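Local coordinates for protein gamma-glutamyltransferase 1 Threonine peptidase. MEROPS family T03 S-subunit (PDB 5ZJG) that catalyses the transfer of gamma-glutamyl groups from glutathione and related peptides to amino acids or to water, using an N-terminal threonine nucleophile, at residues L20-G25 and L37-D42; S15-L20 and S72-S77. All coordinates share one frame; numbering follows the deposited sequence.

Contact 1 (L20-G25 and L37-D42); sequences LNWDFG and LNDEMD. With GLY (glycine), chain F; GLY (glycine), chain E.
Asp39 meets the 20-25 segment with both its backbone and its carboxylate. Its N-H reaches the carbonyl O of Leu20 over 2.9 Å, and OD1, through its syn lone pair, accepts the backbone N-H of Trp22 at 3.1 Å. With CG held between the backbone N and the carbonyl carbon (chi1 63°), the carboxylate turns into the type II turn Trp22-Gly25. The side chains of Asn21 and Asp39 cross at about a right angle, and ND2 of Asn21 gives an almost perfectly straight bond (179°) to the backbone O of Asp39, 3.0 Å away, although the donor stands above the carbonyl plane. This inner part is compact; an added CB on Gly25 would run into Leu37 O. Nearer Asp42 a water replaces direct contact, linking Asn21 ND2, Trp22 NE1 and Asp42 OD2; OD2 also accepts from Ala53 N, and OD1 bonds a polar side chain of another protein chain. The partly exposed indole touches the chain F glycine through CZ3. Replacing Asn21 by alanine is likely to leave Asp39 O and the water each short of a donor and the chain E glycine without its amide acceptor. That ligand's N lies 2.8 Å from both Asn21 OD1 and Glu40 OE2, the latter also salt-bridged to a basic side chain of another protein chain; the chemistry suits an amino group, consistent with L-glutamate binding.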
loop_
_atom_site.group_PDB
_atom_site.type_symbol
_atom_site.label_atom_id
_atom_site.label_comp_id
_atom_site.label_asym_id
_atom_site.label_seq_id
_atom_site.Cartn_x
_atom_site.Cartn_y
_atom_site.Cartn_z
ATOM N N LEU B 20 1.668 6.207 5.466
ATOM C CA LEU B 20 1.344 7.613 5.674
ATOM C C LEU B 20 1.015 8.321 4.367
ATOM O O LEU B 20 0.644 9.505 4.382
ATOM C CB LEU B 20 2.521 8.322 6.331
ATOM C CG LEU B 20 2.890 7.940 7.761
ATOM C CD1 LEU B 20 4.165 8.704 8.129
ATOM C CD2 LEU B 20 1.742 8.310 8.716
ATOM N N ASN B 21 1.119 7.593 3.256
ATOM C CA ASN B 21 1.128 8.044 1.867
ATOM C C ASN B 21 2.564 8.396 1.490
ATOM O O ASN B 21 3.369 7.484 1.315
ATOM C CB ASN B 21 0.147 9.189 1.586
ATOM C CG ASN B 21 -0.012 9.431 0.095
ATOM O OD1 ASN B 21 0.424 8.617 -0.724
ATOM N ND2 ASN B 21 -0.634 10.538 -0.273
ATOM N N TRP B 22 2.925 9.664 1.345
ATOM C CA TRP B 22 4.303 9.936 0.963
ATOM C C TRP B 22 5.228 9.739 2.166
ATOM O O TRP B 22 4.785 9.486 3.284
ATOM C CB TRP B 22 4.406 11.325 0.344
ATOM C CG TRP B 22 3.763 11.268 -0.986
ATOM C CD1 TRP B 22 2.450 11.497 -1.260
ATOM C CD2 TRP B 22 4.373 10.869 -2.225
ATOM N NE1 TRP B 22 2.207 11.305 -2.596
ATOM C CE2 TRP B 22 3.371 10.919 -3.212
ATOM C CE3 TRP B 22 5.671 10.492 -2.596
ATOM C CZ2 TRP B 22 3.623 10.611 -4.547
ATOM C CZ3 TRP B 22 5.920 10.193 -3.923
ATOM C CH2 TRP B 22 4.900 10.245 -4.881
ATOM N N ASP B 23 6.533 9.783 1.907
ATOM C CA ASP B 23 7.509 9.541 2.964
ATOM C C ASP B 23 7.344 10.567 4.075
ATOM O O ASP B 23 7.432 11.781 3.842
ATOM C CB ASP B 23 8.928 9.588 2.401
ATOM C CG ASP B 23 9.182 8.501 1.366
ATOM O OD1 ASP B 23 8.775 7.340 1.587
ATOM O OD2 ASP B 23 9.778 8.818 0.326
ATOM N N PHE B 24 7.088 10.068 5.283
ATOM C CA PHE B 24 6.855 10.877 6.475
ATOM C C PHE B 24 5.553 11.646 6.407
ATOM O O PHE B 24 5.353 12.581 7.191
ATOM C CB PHE B 24 8.013 11.849 6.743
ATOM C CG PHE B 24 9.345 11.175 6.879
ATOM C CD1 PHE B 24 9.640 10.409 7.999
ATOM C CD2 PHE B 24 10.302 11.301 5.891
ATOM C CE1 PHE B 24 10.865 9.771 8.111
ATOM C CE2 PHE B 24 11.522 10.679 6.008
ATOM C CZ PHE B 24 11.803 9.917 7.124
ATOM N N GLY B 25 4.671 11.265 5.478
ATOM C CA GLY B 25 3.319 11.797 5.453
ATOM C C GLY B 25 3.286 13.306 5.272
ATOM O O GLY B 25 3.947 13.883 4.400
ATOM N N LEU B 37 1.550 12.444 11.222
ATOM C CA LEU B 37 0.264 12.309 10.569
ATOM C C LEU B 37 0.433 12.119 9.070
ATOM O O LEU B 37 1.306 12.719 8.444
ATOM C CB LEU B 37 -0.603 13.541 10.834
ATOM C CG LEU B 37 -1.024 13.683 12.290
ATOM C CD1 LEU B 37 -1.671 15.047 12.502
ATOM C CD2 LEU B 37 -1.971 12.573 12.677
ATOM N N ASN B 38 -0.439 11.285 8.514
ATOM C CA ASN B 38 -0.504 10.990 7.099
ATOM C C ASN B 38 -0.803 12.232 6.265
ATOM O O ASN B 38 -1.326 13.235 6.753
ATOM C CB ASN B 38 -1.588 9.951 6.848
ATOM C CG ASN B 38 -2.976 10.478 7.093
ATOM O OD1 ASN B 38 -3.610 11.052 6.191
ATOM N ND2 ASN B 38 -3.459 10.313 8.323
ATOM N N ASP B 39 -0.470 12.138 4.975
ATOM C CA ASP B 39 -0.983 13.075 3.978
ATOM C C ASP B 39 -1.793 12.276 2.957
ATOM O O ASP B 39 -1.653 12.452 1.743
ATOM C CB ASP B 39 0.129 13.945 3.358
ATOM C CG ASP B 39 1.203 13.181 2.573
ATOM O OD1 ASP B 39 1.268 11.941 2.597
ATOM O OD2 ASP B 39 2.038 13.863 1.937
ATOM N N GLU B 40 -2.693 11.430 3.477
ATOM C CA GLU B 40 -3.499 10.551 2.642
ATOM C C GLU B 40 -4.548 11.306 1.830
ATOM O O GLU B 40 -5.078 10.762 0.858
ATOM C CB GLU B 40 -4.178 9.489 3.500
ATOM C CG GLU B 40 -4.178 8.113 2.889
ATOM C CD GLU B 40 -2.812 7.426 2.939
ATOM O OE1 GLU B 40 -2.266 7.199 4.044
ATOM O OE2 GLU B 40 -2.280 7.093 1.871
ATOM N N MET B 41 -4.881 12.535 2.213
ATOM C CA MET B 41 -5.942 13.239 1.501
ATOM C C MET B 41 -5.610 13.431 0.031
ATOM O O MET B 41 -6.524 13.607 -0.782
ATOM C CB MET B 41 -6.218 14.592 2.155
ATOM C CG MET B 41 -6.820 14.483 3.573
ATOM S SD MET B 41 -8.515 13.865 3.607
ATOM C CE MET B 41 -9.459 15.273 3.025
ATOM N N ASP B 42 -4.332 13.405 -0.339
ATOM C CA ASP B 42 -3.985 13.606 -1.744
ATOM C C ASP B 42 -4.402 12.435 -2.626
ATOM O O ASP B 42 -4.329 12.561 -3.861
ATOM C CB ASP B 42 -2.480 13.862 -1.900
ATOM C CG ASP B 42 -2.094 14.266 -3.325
ATOM O OD1 ASP B 42 -2.483 15.368 -3.778
ATOM O OD2 ASP B 42 -1.406 13.476 -4.010
HETATM N N GLY F . 8.327 7.970 -2.858
HETATM C CA GLY F . 7.172 7.191 -3.256
HETATM C C GLY F . 6.433 6.598 -2.078
HETATM O O GLY F . 6.550 7.071 -0.946
HETATM N N GLY E . -1.200 6.371 -0.661
HETATM C CA GLY E . -1.023 5.485 -1.799
HETATM C C GLY E . -2.124 4.446 -1.855
HETATM O O GLY E . -2.373 3.808 -2.881
HETATM O OXT GLY E . -2.795 4.231 -0.845
HETATM O O HOH W 1 -0.973 10.948 -3.099
#

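Contact 2 (S15-L20 and S72-S77). With GLY (glycine), chain E.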
loop_
_atom_site.group_PDB
_atom_site.type_symbol
_atom_site.label_atom_id
_atom_site.label_comp_id
_atom_site.label_asym_id
_atom_site.label_seq_id
_atom_site.Cartn_x
_atom_site.Cartn_y
_atom_site.Cartn_z
ATOM N N SER B 15 -1.232 -10.554 5.183
ATOM C CA SER B 15 -0.563 -9.687 4.230
ATOM C C SER B 15 -1.048 -8.281 4.545
ATOM O O SER B 15 -2.255 -8.033 4.496
ATOM C CB SER B 15 -0.941 -10.115 2.808
ATOM O OG SER B 15 -0.082 -9.580 1.825
ATOM N N ASN B 16 -0.130 -7.393 4.944
ATOM C CA ASN B 16 -0.494 -6.098 5.503
ATOM C C ASN B 16 0.285 -4.984 4.805
ATOM O O ASN B 16 1.520 -4.954 4.869
ATOM C CB ASN B 16 -0.232 -6.047 7.003
ATOM C CG ASN B 16 -0.822 -4.800 7.617
ATOM O OD1 ASN B 16 -1.969 -4.804 7.999
ATOM N ND2 ASN B 16 -0.044 -3.739 7.679
ATOM N N THR B 17 -0.442 -4.062 4.160
ATOM C CA THR B 17 0.142 -2.857 3.582
ATOM C C THR B 17 -0.397 -1.670 4.358
ATOM O O THR B 17 -1.612 -1.553 4.533
ATOM C CB THR B 17 -0.209 -2.717 2.095
ATOM O OG1 THR B 17 -0.040 -3.980 1.395
ATOM C CG2 THR B 17 0.680 -1.629 1.453
ATOM N N TYR B 18 0.487 -0.800 4.848
ATOM C CA TYR B 18 -0.036 0.398 5.503
ATOM C C TYR B 18 0.926 1.549 5.244
ATOM O O TYR B 18 2.004 1.362 4.674
ATOM C CB TYR B 18 -0.342 0.150 6.989
ATOM C CG TYR B 18 0.824 -0.026 7.962
ATOM C CD1 TYR B 18 2.074 -0.512 7.549
ATOM C CD2 TYR B 18 0.639 0.244 9.299
ATOM C CE1 TYR B 18 3.117 -0.654 8.469
ATOM C CE2 TYR B 18 1.670 0.114 10.223
ATOM C CZ TYR B 18 2.893 -0.359 9.805
ATOM O OH TYR B 18 3.921 -0.476 10.694
ATOM N N THR B 19 0.489 2.762 5.569
ATOM C CA THR B 19 1.176 3.904 4.982
ATOM C C THR B 19 0.800 5.206 5.662
ATOM O O THR B 19 -0.252 5.330 6.288
ATOM C CB THR B 19 0.853 3.999 3.489
ATOM O OG1 THR B 19 1.674 4.997 2.881
ATOM C CG2 THR B 19 -0.614 4.323 3.277
ATOM N N LEU B 20 1.668 6.207 5.466
ATOM C CA LEU B 20 1.344 7.613 5.674
ATOM C C LEU B 20 1.015 8.321 4.367
ATOM O O LEU B 20 0.644 9.505 4.382
ATOM C CB LEU B 20 2.521 8.322 6.331
ATOM C CG LEU B 20 2.890 7.940 7.761
ATOM C CD1 LEU B 20 4.165 8.704 8.129
ATOM C CD2 LEU B 20 1.742 8.310 8.716
ATOM N N SER B 72 -7.427 3.921 -2.840
ATOM C CA SER B 72 -6.074 3.446 -2.671
ATOM C C SER B 72 -5.674 2.537 -3.833
ATOM O O SER B 72 -6.512 2.039 -4.597
ATOM C CB SER B 72 -5.932 2.675 -1.352
ATOM O OG SER B 72 -4.595 2.245 -1.130
ATOM N N SER B 73 -4.368 2.315 -3.942
ATOM C CA SER B 73 -3.827 1.271 -4.800
ATOM C C SER B 73 -3.245 0.120 -3.989
ATOM O O SER B 73 -2.744 -0.851 -4.577
ATOM C CB SER B 73 -2.746 1.857 -5.711
ATOM O OG SER B 73 -3.285 2.900 -6.521
ATOM N N MET B 74 -3.270 0.204 -2.660
ATOM C CA MET B 74 -2.641 -0.843 -1.857
ATOM C C MET B 74 -3.399 -2.152 -2.021
ATOM O O MET B 74 -4.629 -2.194 -1.994
ATOM C CB MET B 74 -2.602 -0.469 -0.379
ATOM C CG MET B 74 -1.729 0.736 -0.044
ATOM S SD MET B 74 -1.644 1.050 1.712
ATOM C CE MET B 74 -3.260 1.791 2.000
ATOM N N SER B 75 -2.659 -3.234 -2.190
ATOM C CA SER B 75 -3.235 -4.509 -2.618
ATOM C C SER B 75 -2.566 -5.674 -1.885
ATOM O O SER B 75 -2.006 -6.575 -2.515
ATOM C CB SER B 75 -3.076 -4.674 -4.133
ATOM O OG SER B 75 -3.509 -3.538 -4.864
ATOM N N PRO B 76 -2.640 -5.707 -0.552
ATOM C CA PRO B 76 -2.099 -6.873 0.172
ATOM C C PRO B 76 -2.804 -8.137 -0.302
ATOM O O PRO B 76 -4.031 -8.164 -0.456
ATOM C CB PRO B 76 -2.388 -6.561 1.647
ATOM C CG PRO B 76 -3.567 -5.598 1.595
ATOM C CD PRO B 76 -3.316 -4.764 0.365
ATOM N N SER B 77 -2.014 -9.153 -0.649
ATOM C CA SER B 77 -2.547 -10.294 -1.386
ATOM C C SER B 77 -2.146 -11.622 -0.754
ATOM O O SER B 77 -1.063 -11.760 -0.184
ATOM C CB SER B 77 -2.060 -10.266 -2.843
ATOM O OG SER B 77 -2.612 -9.154 -3.561
HETATM N N GLY E . -1.200 6.371 -0.661
HETATM C CA GLY E . -1.023 5.485 -1.799
HETATM C C GLY E . -2.124 4.446 -1.855
HETATM O O GLY E . -2.373 3.808 -2.881
HETATM O OXT GLY E . -2.795 4.231 -0.845
HETATM O O HOH W 2 0.123 -3.673 -1.376
#
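Met74 lays its side chain against the threonines of strand 13-19. The chain runs extended from CB before bending at its thioether end (chi3 -76°). SD is thereby brought 3.6 Å from CG2 of Thr17 and also against CG2 of Thr19, while the terminal CE touches both the Thr19 methyl and OXT of the chain E glycine.

The two threonines are turned differently. Thr17 has chi1 near -45°, which sends CG2 to the thioether and OG1 toward Pro76, whose CB and CD both lie 3.5 Å from that oxygen. OG1 is hydrogen-bonded to His3 and also shares a water with the backbone N of Ser75. In Thr19 the methyl faces Met74, and the hydroxyl OG1 is hydrogen-bonded to both Thr1 OG1 and the backbone N of Asn21. At the other end CB of Pro76 closes to 3.2 Å on Ser15 O, and OG of Ser15 lies 3.1 Å from Ser77 O, a possible bond, with Leu89 O as a weak alternative.

The 72-77 segment holds its own shape with serine hydroxyls. OG of Ser72 accepts the N-H of Met74 in an ST turn and donates to the glycine OXT at 2.7 Å; Ser75 OG and Ser77 OG each return to the carbonyl two residues earlier. Ser73 N adds a bond of 2.7 Å to glycine O. A strand next to the probable N-terminal nucleophile is thus faced by a serine-bearing loop that receives the carboxylate of the bound glycine, consistent with the glutamate site of gamma-glutamyltransferases, members of the Ntn-hydrolase clan.

Contacts 1 and 2 follow one another along the chain through Leu20, where strand 13-19 passes into the 20-25 loop, and contact 1 is nested within the long loop that contact 2 closes. Their centres are 13 Å apart, yet they touch where Glu40 OE1 packs 3.4 Å from CG2 of Thr19. The chain E glycine joins them by its two ends, its amino group held from contact 1 and its carboxylate from contact 2; Asp43 also bonds this glycine. Probable glutamate-binding residues occur in each, Asn21 and Glu40 in contact 1 and Thr19, Ser72 and Ser73 in contact 2, so both border the likely glutamate pocket. The Thr19 side chain comes within about 3 Å of that of Thr1, the probable nucleophile.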